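Local coordinates for COPII coat assembly protein SEC16 (Saccharomyces cerevisiae, PDB 3MZK), which helps initiate assembly of the COPII coat that forms transport vesicles at the endoplasmic reticulum, and takes part in cargo selection and autophagy, at residues N60-F66 and F330-L334; I282-I286 and V313-V319; S298-I302 and V319-G325. Numbering follows the deposited sequence.

Contact 1 of 3, residues N60-F66 and F330-L334; sequences NDMLKSF and FESIL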
loop_
_atom_site.group_PDB
_atom_site.type_symbol
_atom_site.label_atom_id
_atom_site.label_comp_id
_atom_site.label_asym_id
_atom_site.label_seq_id
_atom_site.Cartn_x
_atom_site.Cartn_y
_atom_site.Cartn_z
ATOM N N ASN B 60 6.058 -5.613 -51.417
ATOM C CA ASN B 60 6.627 -4.668 -50.460
ATOM C C ASN B 60 8.027 -5.069 -50.026
ATOM O O ASN B 60 8.250 -6.207 -49.615
ATOM C CB ASN B 60 5.732 -4.548 -49.225
ATOM C CG ASN B 60 4.462 -3.771 -49.498
ATOM O OD1 ASN B 60 4.014 -3.677 -50.639
ATOM N ND2 ASN B 60 3.879 -3.201 -48.449
ATOM N N ASP B 61 8.974 -4.139 -50.117
ATOM C CA ASP B 61 10.311 -4.398 -49.604
ATOM C C ASP B 61 10.221 -4.591 -48.092
ATOM O O ASP B 61 11.103 -5.190 -47.476
ATOM C CB ASP B 61 11.267 -3.254 -49.957
ATOM N N MET B 62 9.134 -4.095 -47.508
ATOM C CA MET B 62 8.909 -4.175 -46.067
ATOM C C MET B 62 8.964 -5.614 -45.560
ATOM O O MET B 62 9.845 -5.970 -44.783
ATOM C CB MET B 62 7.566 -3.537 -45.701
ATOM C CG MET B 62 7.448 -3.120 -44.237
ATOM S SD MET B 62 5.778 -2.611 -43.768
ATOM C CE MET B 62 5.446 -1.357 -45.003
ATOM N N LEU B 63 8.018 -6.437 -46.000
ATOM C CA LEU B 63 7.985 -7.844 -45.604
ATOM C C LEU B 63 9.253 -8.606 -45.982
ATOM O O LEU B 63 9.643 -9.543 -45.287
ATOM C CB LEU B 63 6.776 -8.553 -46.213
ATOM C CG LEU B 63 5.401 -8.129 -45.705
ATOM C CD1 LEU B 63 4.314 -8.779 -46.538
ATOM C CD2 LEU B 63 5.235 -8.477 -44.233
ATOM N N LYS B 64 9.886 -8.212 -47.084
ATOM C CA LYS B 64 11.068 -8.915 -47.586
ATOM C C LYS B 64 12.309 -8.645 -46.746
ATOM O O LYS B 64 13.161 -9.516 -46.587
ATOM C CB LYS B 64 11.345 -8.551 -49.049
ATOM N N SER B 65 12.403 -7.437 -46.204
ATOM C CA SER B 65 13.599 -7.014 -45.483
ATOM C C SER B 65 13.541 -7.341 -43.990
ATOM O O SER B 65 14.578 -7.459 -43.336
ATOM C CB SER B 65 13.829 -5.514 -45.680
ATOM O OG SER B 65 12.709 -4.762 -45.244
ATOM N N PHE B 66 12.329 -7.481 -43.459
ATOM C CA PHE B 66 12.126 -7.776 -42.041
ATOM C C PHE B 66 12.983 -8.960 -41.606
ATOM O O PHE B 66 12.973 -10.009 -42.252
ATOM C CB PHE B 66 10.644 -8.056 -41.771
ATOM C CG PHE B 66 10.294 -8.154 -40.313
ATOM C CD1 PHE B 66 10.422 -7.056 -39.480
ATOM C CD2 PHE B 66 9.808 -9.338 -39.779
ATOM C CE1 PHE B 66 10.088 -7.141 -38.133
ATOM C CE2 PHE B 66 9.473 -9.426 -38.437
ATOM C CZ PHE B 66 9.616 -8.326 -37.614
ATOM N N PHE B 330 -0.011 -5.209 -43.374
ATOM C CA PHE B 330 1.386 -5.577 -43.171
ATOM C C PHE B 330 1.959 -4.901 -41.921
ATOM O O PHE B 330 2.679 -5.534 -41.142
ATOM C CB PHE B 330 2.232 -5.247 -44.400
ATOM C CG PHE B 330 1.839 -6.004 -45.627
ATOM C CD1 PHE B 330 0.916 -7.034 -45.558
ATOM C CD2 PHE B 330 2.394 -5.690 -46.859
ATOM C CE1 PHE B 330 0.548 -7.736 -46.700
ATOM C CE2 PHE B 330 2.033 -6.389 -48.006
ATOM C CZ PHE B 330 1.108 -7.413 -47.921
ATOM N N GLU B 331 1.631 -3.623 -41.730
ATOM C CA GLU B 331 2.053 -2.901 -40.529
ATOM C C GLU B 331 1.668 -3.681 -39.278
ATOM O O GLU B 331 2.492 -3.892 -38.384
ATOM C CB GLU B 331 1.444 -1.496 -40.477
ATOM C CG GLU B 331 1.896 -0.563 -41.589
ATOM C CD GLU B 331 1.396 -0.995 -42.957
ATOM O OE1 GLU B 331 0.252 -1.499 -43.043
ATOM O OE2 GLU B 331 2.152 -0.832 -43.945
ATOM N N SER B 332 0.411 -4.113 -39.229
ATOM C CA SER B 332 -0.098 -4.882 -38.096
ATOM C C SER B 332 0.700 -6.160 -37.861
ATOM O O SER B 332 1.016 -6.499 -36.724
ATOM C CB SER B 332 -1.574 -5.223 -38.295
ATOM O OG SER B 332 -2.077 -5.953 -37.190
ATOM N N ILE B 333 1.021 -6.875 -38.935
ATOM C CA ILE B 333 1.798 -8.099 -38.801
ATOM C C ILE B 333 3.119 -7.819 -38.101
ATOM O O ILE B 333 3.483 -8.496 -37.140
ATOM C CB ILE B 333 2.097 -8.732 -40.166
ATOM C CG1 ILE B 333 0.799 -9.137 -40.857
ATOM C CG2 ILE B 333 3.012 -9.941 -40.011
ATOM C CD1 ILE B 333 1.019 -9.714 -42.238
ATOM N N LEU B 334 3.832 -6.812 -38.595
ATOM C CA LEU B 334 5.153 -6.474 -38.088
ATOM C C LEU B 334 5.082 -5.818 -36.708
ATOM O O LEU B 334 5.785 -6.223 -35.780
ATOM C CB LEU B 334 5.887 -5.572 -39.085
ATOM C CG LEU B 334 6.043 -6.146 -40.498
ATOM C CD1 LEU B 334 6.684 -5.142 -41.431
ATOM C CD2 LEU B 334 6.846 -7.436 -40.486
#
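Leu334 lays its CD2 methyl over the face of the Phe66 ring, just past the end of the short helix 61-65, 3.5 Å from the ring centroid and 13° off the normal: a CH-pi contact. Leu63 CD1 in turn sits 3.5 Å above the centroid of the Phe330 ring. The two pairs join where Leu63 CD2 comes within 4.2 Å of Leu334 CD2; Met62 lies alongside, its CG 3.5 Å from Leu334 CD1, its CE 3.5 Å from Glu331 OE2. Asn60 ND2 meets Phe330 CD2 at the ring edge, 3.3 Å away. The helical segments run nearly parallel, at 21°, their axes 10.8 Å apart, docking helix 61-65, which follows the amino-terminal strands, against the start of helix 330-344, 264 residues on. Phe330 also makes a cation-pi contact with a basic side chain of the SEC13 chain. Apart from Asn60 ND2 and Glu331 OE2 at the margins, the contact is made by apolar side chains and ring faces, so its cohesion is mainly hydrophobic and dispersive.

Contact 2 of 3, residues I282-I286 and V313-V319; sequences IEFGI and VMADSDV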
loop_
_atom_site.group_PDB
_atom_site.type_symbol
_atom_site.label_atom_id
_atom_site.label_comp_id
_atom_site.label_asym_id
_atom_site.label_seq_id
_atom_site.Cartn_x
_atom_site.Cartn_y
_atom_site.Cartn_z
ATOM N N ILE B 282 -6.024 3.009 -20.434
ATOM C CA ILE B 282 -6.980 2.001 -20.855
ATOM C C ILE B 282 -8.382 2.589 -21.026
ATOM O O ILE B 282 -9.008 2.415 -22.068
ATOM C CB ILE B 282 -6.988 0.829 -19.884
ATOM C CG1 ILE B 282 -5.582 0.232 -19.802
ATOM C CG2 ILE B 282 -7.998 -0.212 -20.323
ATOM C CD1 ILE B 282 -5.444 -0.872 -18.783
ATOM N N GLU B 283 -8.870 3.298 -20.014
ATOM C CA GLU B 283 -10.174 3.953 -20.108
ATOM C C GLU B 283 -10.295 4.833 -21.350
ATOM O O GLU B 283 -11.323 4.835 -22.026
ATOM C CB GLU B 283 -10.440 4.788 -18.859
ATOM C CG GLU B 283 -10.833 3.960 -17.660
ATOM C CD GLU B 283 -12.122 3.213 -17.894
ATOM O OE1 GLU B 283 -13.096 3.850 -18.346
ATOM O OE2 GLU B 283 -12.160 1.990 -17.642
ATOM N N PHE B 284 -9.237 5.580 -21.640
ATOM C CA PHE B 284 -9.227 6.502 -22.765
ATOM C C PHE B 284 -9.018 5.748 -24.081
ATOM O O PHE B 284 -9.523 6.154 -25.131
ATOM C CB PHE B 284 -8.132 7.556 -22.573
ATOM C CG PHE B 284 -8.251 8.733 -23.496
ATOM C CD1 PHE B 284 -7.141 9.489 -23.818
ATOM C CD2 PHE B 284 -9.474 9.091 -24.029
ATOM C CE1 PHE B 284 -7.245 10.577 -24.666
ATOM C CE2 PHE B 284 -9.585 10.173 -24.875
ATOM C CZ PHE B 284 -8.469 10.918 -25.193
ATOM N N GLY B 285 -8.267 4.651 -24.018
ATOM C CA GLY B 285 -8.073 3.788 -25.171
ATOM C C GLY B 285 -9.345 3.059 -25.574
ATOM O O GLY B 285 -9.468 2.590 -26.703
ATOM N N ILE B 286 -10.288 2.958 -24.640
ATOM C CA ILE B 286 -11.589 2.366 -24.910
ATOM C C ILE B 286 -12.471 3.387 -25.606
ATOM O O ILE B 286 -13.043 3.118 -26.658
ATOM C CB ILE B 286 -12.278 1.913 -23.612
ATOM C CG1 ILE B 286 -11.686 0.588 -23.133
ATOM C CG2 ILE B 286 -13.775 1.778 -23.818
ATOM C CD1 ILE B 286 -12.060 0.238 -21.721
ATOM N N VAL B 313 -9.958 -5.547 -22.255
ATOM C CA VAL B 313 -8.931 -4.770 -21.569
ATOM C C VAL B 313 -9.414 -4.316 -20.193
ATOM O O VAL B 313 -8.631 -4.208 -19.256
ATOM C CB VAL B 313 -8.492 -3.545 -22.404
ATOM C CG1 VAL B 313 -7.974 -3.991 -23.765
ATOM C CG2 VAL B 313 -9.641 -2.557 -22.560
ATOM N N MET B 314 -10.714 -4.060 -20.080
ATOM C CA MET B 314 -11.319 -3.667 -18.813
ATOM C C MET B 314 -12.498 -4.581 -18.484
ATOM O O MET B 314 -13.145 -5.116 -19.382
ATOM C CB MET B 314 -11.777 -2.207 -18.872
ATOM C CG MET B 314 -11.931 -1.571 -17.511
ATOM S SD MET B 314 -10.380 -1.662 -16.609
ATOM C CE MET B 314 -9.497 -0.288 -17.338
ATOM N N ALA B 315 -12.780 -4.757 -17.198
ATOM C CA ALA B 315 -13.852 -5.653 -16.779
ATOM C C ALA B 315 -15.223 -5.186 -17.265
ATOM O O ALA B 315 -16.026 -5.985 -17.755
ATOM C CB ALA B 315 -13.850 -5.817 -15.265
ATOM N N ASP B 316 -15.484 -3.889 -17.128
ATOM C CA ASP B 316 -16.793 -3.326 -17.452
ATOM C C ASP B 316 -16.931 -2.974 -18.931
ATOM O O ASP B 316 -17.818 -2.210 -19.315
ATOM C CB ASP B 316 -17.074 -2.089 -16.591
ATOM C CG ASP B 316 -16.171 -0.915 -16.934
ATOM O OD1 ASP B 316 -15.003 -1.142 -17.311
ATOM O OD2 ASP B 316 -16.633 0.240 -16.827
ATOM N N SER B 317 -16.056 -3.536 -19.758
ATOM C CA SER B 317 -16.066 -3.227 -21.182
ATOM C C SER B 317 -15.903 -4.472 -22.043
ATOM O O SER B 317 -15.397 -5.497 -21.588
ATOM C CB SER B 317 -14.968 -2.216 -21.517
ATOM O OG SER B 317 -14.930 -1.964 -22.909
ATOM N N ASP B 318 -16.334 -4.373 -23.293
ATOM C CA ASP B 318 -16.201 -5.479 -24.228
ATOM C C ASP B 318 -15.029 -5.268 -25.181
ATOM O O ASP B 318 -14.708 -6.147 -25.979
ATOM C CB ASP B 318 -17.492 -5.666 -25.023
ATOM C CG ASP B 318 -17.936 -4.398 -25.720
ATOM O OD1 ASP B 318 -19.087 -4.352 -26.201
ATOM O OD2 ASP B 318 -17.138 -3.441 -25.782
ATOM N N VAL B 319 -14.393 -4.103 -25.090
ATOM C CA VAL B 319 -13.289 -3.757 -25.979
ATOM C C VAL B 319 -12.132 -4.749 -25.876
ATOM O O VAL B 319 -11.762 -5.177 -24.785
ATOM C CB VAL B 319 -12.795 -2.321 -25.718
ATOM C CG1 VAL B 319 -11.382 -2.126 -26.255
ATOM C CG2 VAL B 319 -13.761 -1.314 -26.332
#
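Shape governs the way a helical ridge and an irregular loop fit together here. Ile282 and Ile286, one turn apart on helix 275-290, form two bumps facing the loop 313-319, and the curled loop's side chains receive them. Ile286 is the deeper knob. Its CD1 lies in a hollow bounded by Val313 CG2, Met314 CB and Ser317 OG, each 3.8 Å away, while its CG2 rests 4.0 Å from Val319 CG2. Ile282 presents CG2 to Val313 CG2 at 3.6 Å and to Met314 CE at 3.3 Å, so Val313 touches both isoleucines. Met314 folds its side chain back toward the helix, and its terminal methyl lodges beside Ile282 and Glu283, whose OE2 is 3.5 Å from Met314 CE.

The hollow owes its form to bonds within the loop. Val313 N donates to Val319 O at 3.1 Å, drawing the two ends together; a type I beta turn from Met314 to Ser317 reverses the chain between them, and Val319 N bonds to Ser317 OG at 3.1 Å in an ST turn. Leading from helix 294-303 to helix 330-344, the loop thus folds back over the earlier helix 275-290 of the alpha-helical stack. Behind that helix, Phe284 packs on helices 231-240 and 252-261. On the loop side, Asp318 forms a salt bridge with Lys290. At the outer margin Glu283 OE2 and Asp316 OD1, like charges, come within 4.2 Å. Polar bonds within the loop therefore shape it, apolar contact attaches it to 282-286, the Asp318 salt bridge adds a polar tie farther along, and the like charges add no attraction.

Contact 3 of 3, residues S298-I302 and V319-G325; sequences STLFI and VIFESIG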
loop_
_atom_site.group_PDB
_atom_site.type_symbol
_atom_site.label_atom_id
_atom_site.label_comp_id
_atom_site.label_asym_id
_atom_site.label_seq_id
_atom_site.Cartn_x
_atom_site.Cartn_y
_atom_site.Cartn_z
ATOM N N SER B 298 -4.886 1.933 -29.944
ATOM C CA SER B 298 -3.741 1.027 -29.907
ATOM C C SER B 298 -2.484 1.716 -29.404
ATOM O O SER B 298 -1.667 1.104 -28.721
ATOM C CB SER B 298 -3.479 0.421 -31.290
ATOM O OG SER B 298 -4.484 -0.512 -31.625
ATOM N N THR B 299 -2.324 2.987 -29.756
ATOM C CA THR B 299 -1.204 3.775 -29.248
ATOM C C THR B 299 -1.228 3.780 -27.714
ATOM O O THR B 299 -0.231 3.447 -27.070
ATOM C CB THR B 299 -1.227 5.220 -29.802
ATOM O OG1 THR B 299 -1.257 5.185 -31.233
ATOM C CG2 THR B 299 -0.004 5.991 -29.359
ATOM N N LEU B 300 -2.374 4.126 -27.133
ATOM C CA LEU B 300 -2.504 4.147 -25.676
ATOM C C LEU B 300 -2.232 2.783 -25.049
ATOM O O LEU B 300 -1.552 2.698 -24.028
ATOM C CB LEU B 300 -3.874 4.675 -25.235
ATOM C CG LEU B 300 -4.319 5.995 -25.874
ATOM C CD1 LEU B 300 -5.423 6.645 -25.057
ATOM C CD2 LEU B 300 -3.142 6.943 -26.032
ATOM N N PHE B 301 -2.752 1.723 -25.662
ATOM C CA PHE B 301 -2.567 0.363 -25.149
ATOM C C PHE B 301 -1.099 -0.043 -25.163
ATOM O O PHE B 301 -0.616 -0.698 -24.233
ATOM C CB PHE B 301 -3.396 -0.648 -25.954
ATOM C CG PHE B 301 -4.880 -0.478 -25.801
ATOM C CD1 PHE B 301 -5.416 0.073 -24.646
ATOM C CD2 PHE B 301 -5.742 -0.862 -26.818
ATOM C CE1 PHE B 301 -6.791 0.230 -24.504
ATOM C CE2 PHE B 301 -7.121 -0.706 -26.684
ATOM C CZ PHE B 301 -7.646 -0.161 -25.524
ATOM N N ILE B 302 -0.400 0.343 -26.227
ATOM C CA ILE B 302 1.034 0.099 -26.344
ATOM C C ILE B 302 1.812 0.788 -25.219
ATOM O O ILE B 302 2.626 0.162 -24.531
ATOM C CB ILE B 302 1.565 0.590 -27.698
ATOM C CG1 ILE B 302 1.016 -0.286 -28.825
ATOM C CG2 ILE B 302 3.081 0.581 -27.714
ATOM C CD1 ILE B 302 1.145 0.328 -30.208
ATOM N N VAL B 319 -14.393 -4.103 -25.090
ATOM C CA VAL B 319 -13.289 -3.757 -25.979
ATOM C C VAL B 319 -12.132 -4.749 -25.876
ATOM O O VAL B 319 -11.762 -5.177 -24.785
ATOM C CB VAL B 319 -12.795 -2.321 -25.718
ATOM C CG1 VAL B 319 -11.382 -2.126 -26.255
ATOM C CG2 VAL B 319 -13.761 -1.314 -26.332
ATOM N N ILE B 320 -11.572 -5.114 -27.025
ATOM C CA ILE B 320 -10.490 -6.093 -27.088
ATOM C C ILE B 320 -9.234 -5.508 -27.749
ATOM O O ILE B 320 -9.328 -4.806 -28.753
ATOM C CB ILE B 320 -10.952 -7.358 -27.855
ATOM C CG1 ILE B 320 -12.085 -8.050 -27.095
ATOM C CG2 ILE B 320 -9.796 -8.325 -28.088
ATOM C CD1 ILE B 320 -12.624 -9.283 -27.789
ATOM N N PHE B 321 -8.065 -5.785 -27.179
ATOM C CA PHE B 321 -6.809 -5.412 -27.820
ATOM C C PHE B 321 -6.253 -6.638 -28.517
ATOM O O PHE B 321 -5.424 -7.356 -27.957
ATOM C CB PHE B 321 -5.793 -4.901 -26.803
ATOM C CG PHE B 321 -4.574 -4.268 -27.421
ATOM C CD1 PHE B 321 -3.360 -4.250 -26.738
ATOM C CD2 PHE B 321 -4.647 -3.674 -28.673
ATOM C CE1 PHE B 321 -2.235 -3.662 -27.300
ATOM C CE2 PHE B 321 -3.529 -3.086 -29.248
ATOM C CZ PHE B 321 -2.320 -3.079 -28.566
ATOM N N GLU B 322 -6.714 -6.860 -29.748
ATOM C CA GLU B 322 -6.441 -8.084 -30.502
ATOM C C GLU B 322 -5.203 -7.930 -31.386
ATOM O O GLU B 322 -4.426 -8.872 -31.555
ATOM C CB GLU B 322 -7.670 -8.439 -31.350
ATOM C CG GLU B 322 -7.713 -9.857 -31.908
ATOM C CD GLU B 322 -8.978 -10.127 -32.728
ATOM O OE1 GLU B 322 -9.825 -9.214 -32.848
ATOM O OE2 GLU B 322 -9.123 -11.253 -33.255
ATOM N N SER B 323 -5.018 -6.730 -31.934
ATOM C CA SER B 323 -3.889 -6.441 -32.813
ATOM C C SER B 323 -3.667 -4.940 -32.969
ATOM O O SER B 323 -4.597 -4.142 -32.843
ATOM C CB SER B 323 -4.144 -7.030 -34.189
ATOM O OG SER B 323 -5.278 -6.408 -34.768
ATOM N N ILE B 324 -2.434 -4.560 -33.269
ATOM C CA ILE B 324 -2.110 -3.161 -33.523
ATOM C C ILE B 324 -2.495 -2.800 -34.961
ATOM O O ILE B 324 -1.833 -3.211 -35.913
ATOM C CB ILE B 324 -0.615 -2.878 -33.243
ATOM C CG1 ILE B 324 -0.245 -3.385 -31.845
ATOM C CG2 ILE B 324 -0.305 -1.395 -33.374
ATOM C CD1 ILE B 324 1.203 -3.229 -31.504
ATOM N N GLY B 325 -3.579 -2.043 -35.111
ATOM C CA GLY B 325 -4.156 -1.811 -36.422
ATOM C C GLY B 325 -4.856 -3.056 -36.956
ATOM O O GLY B 325 -4.746 -4.145 -36.376
#
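Beginning at Ser298, helix 294-303 turns a small polar side chain toward the loop that returns past it. Ser298 OG lies 3.6 Å from Phe321 CE2 and 4.0 Å from Ile324 CA, the latter beside the closest backbone approach of the two segments, 5.8 Å between the CA atoms of Ser298 and Ile324. Its hydroxyl is hydrogen-bonded back to Thr294 O in its own helix, so a compact, internally satisfied group meets the loop. Thr299 and Leu300 face elsewhere, toward helices 101-111 and 275-290 respectively.

One turn after Ser298, Phe301 carries much of the contact. Its CB stands over the face of the Phe321 ring, 3.6 Å from the ring centroid and 17° off the normal, in a CH-pi arrangement. The two rings meet obliquely, with centroids 5.0 Å apart and planes at 52°, and Phe301 CZ extends to Val319 CG1 at 4.3 Å. Ile302 then completes the row: its CG1 is 4.4 Å from Phe321 CZ, and its CD1 is 3.8 Å from Ile324 CD1.

Phe321 thus touches Ser298, Phe301 and Ile302 in turn, its ring lying against the helix face formed by these three side chains. Farther along the loop, Ser323 OG donates to Gly325 O at 2.8 Å, and Ile324 continues onto Trp335 and Tyr339 of helix 330-344. The arrangement is part of the alpha-helical stack of Sec16, consistent with the ACE1-type fold of its family: an irregular loop packing its hydrophobic side chains against the helices it joins, 294-303 and 330-344.

In this central part of Sec16 the three contacts lie nearly in a row, contact 3 near the chain centre with contact 2 to one side and contact 1 to the other. Contacts 2 and 3 have centres about 10 Å apart, share Val319 and interleave along the chain: helices 275-290 and 294-303 come first, then a single loop passes over one and then the other. Contact 3 touches contact 1, about 19 Å away between centres, through Ser332. Contact 1 brings helix 61-65 back beside helix 330-344, and both others fall within that sequence interval. Local loop packing and distant chain return thus build one helical unit, consistent with the ACE1-type fold and bound here to SEC13.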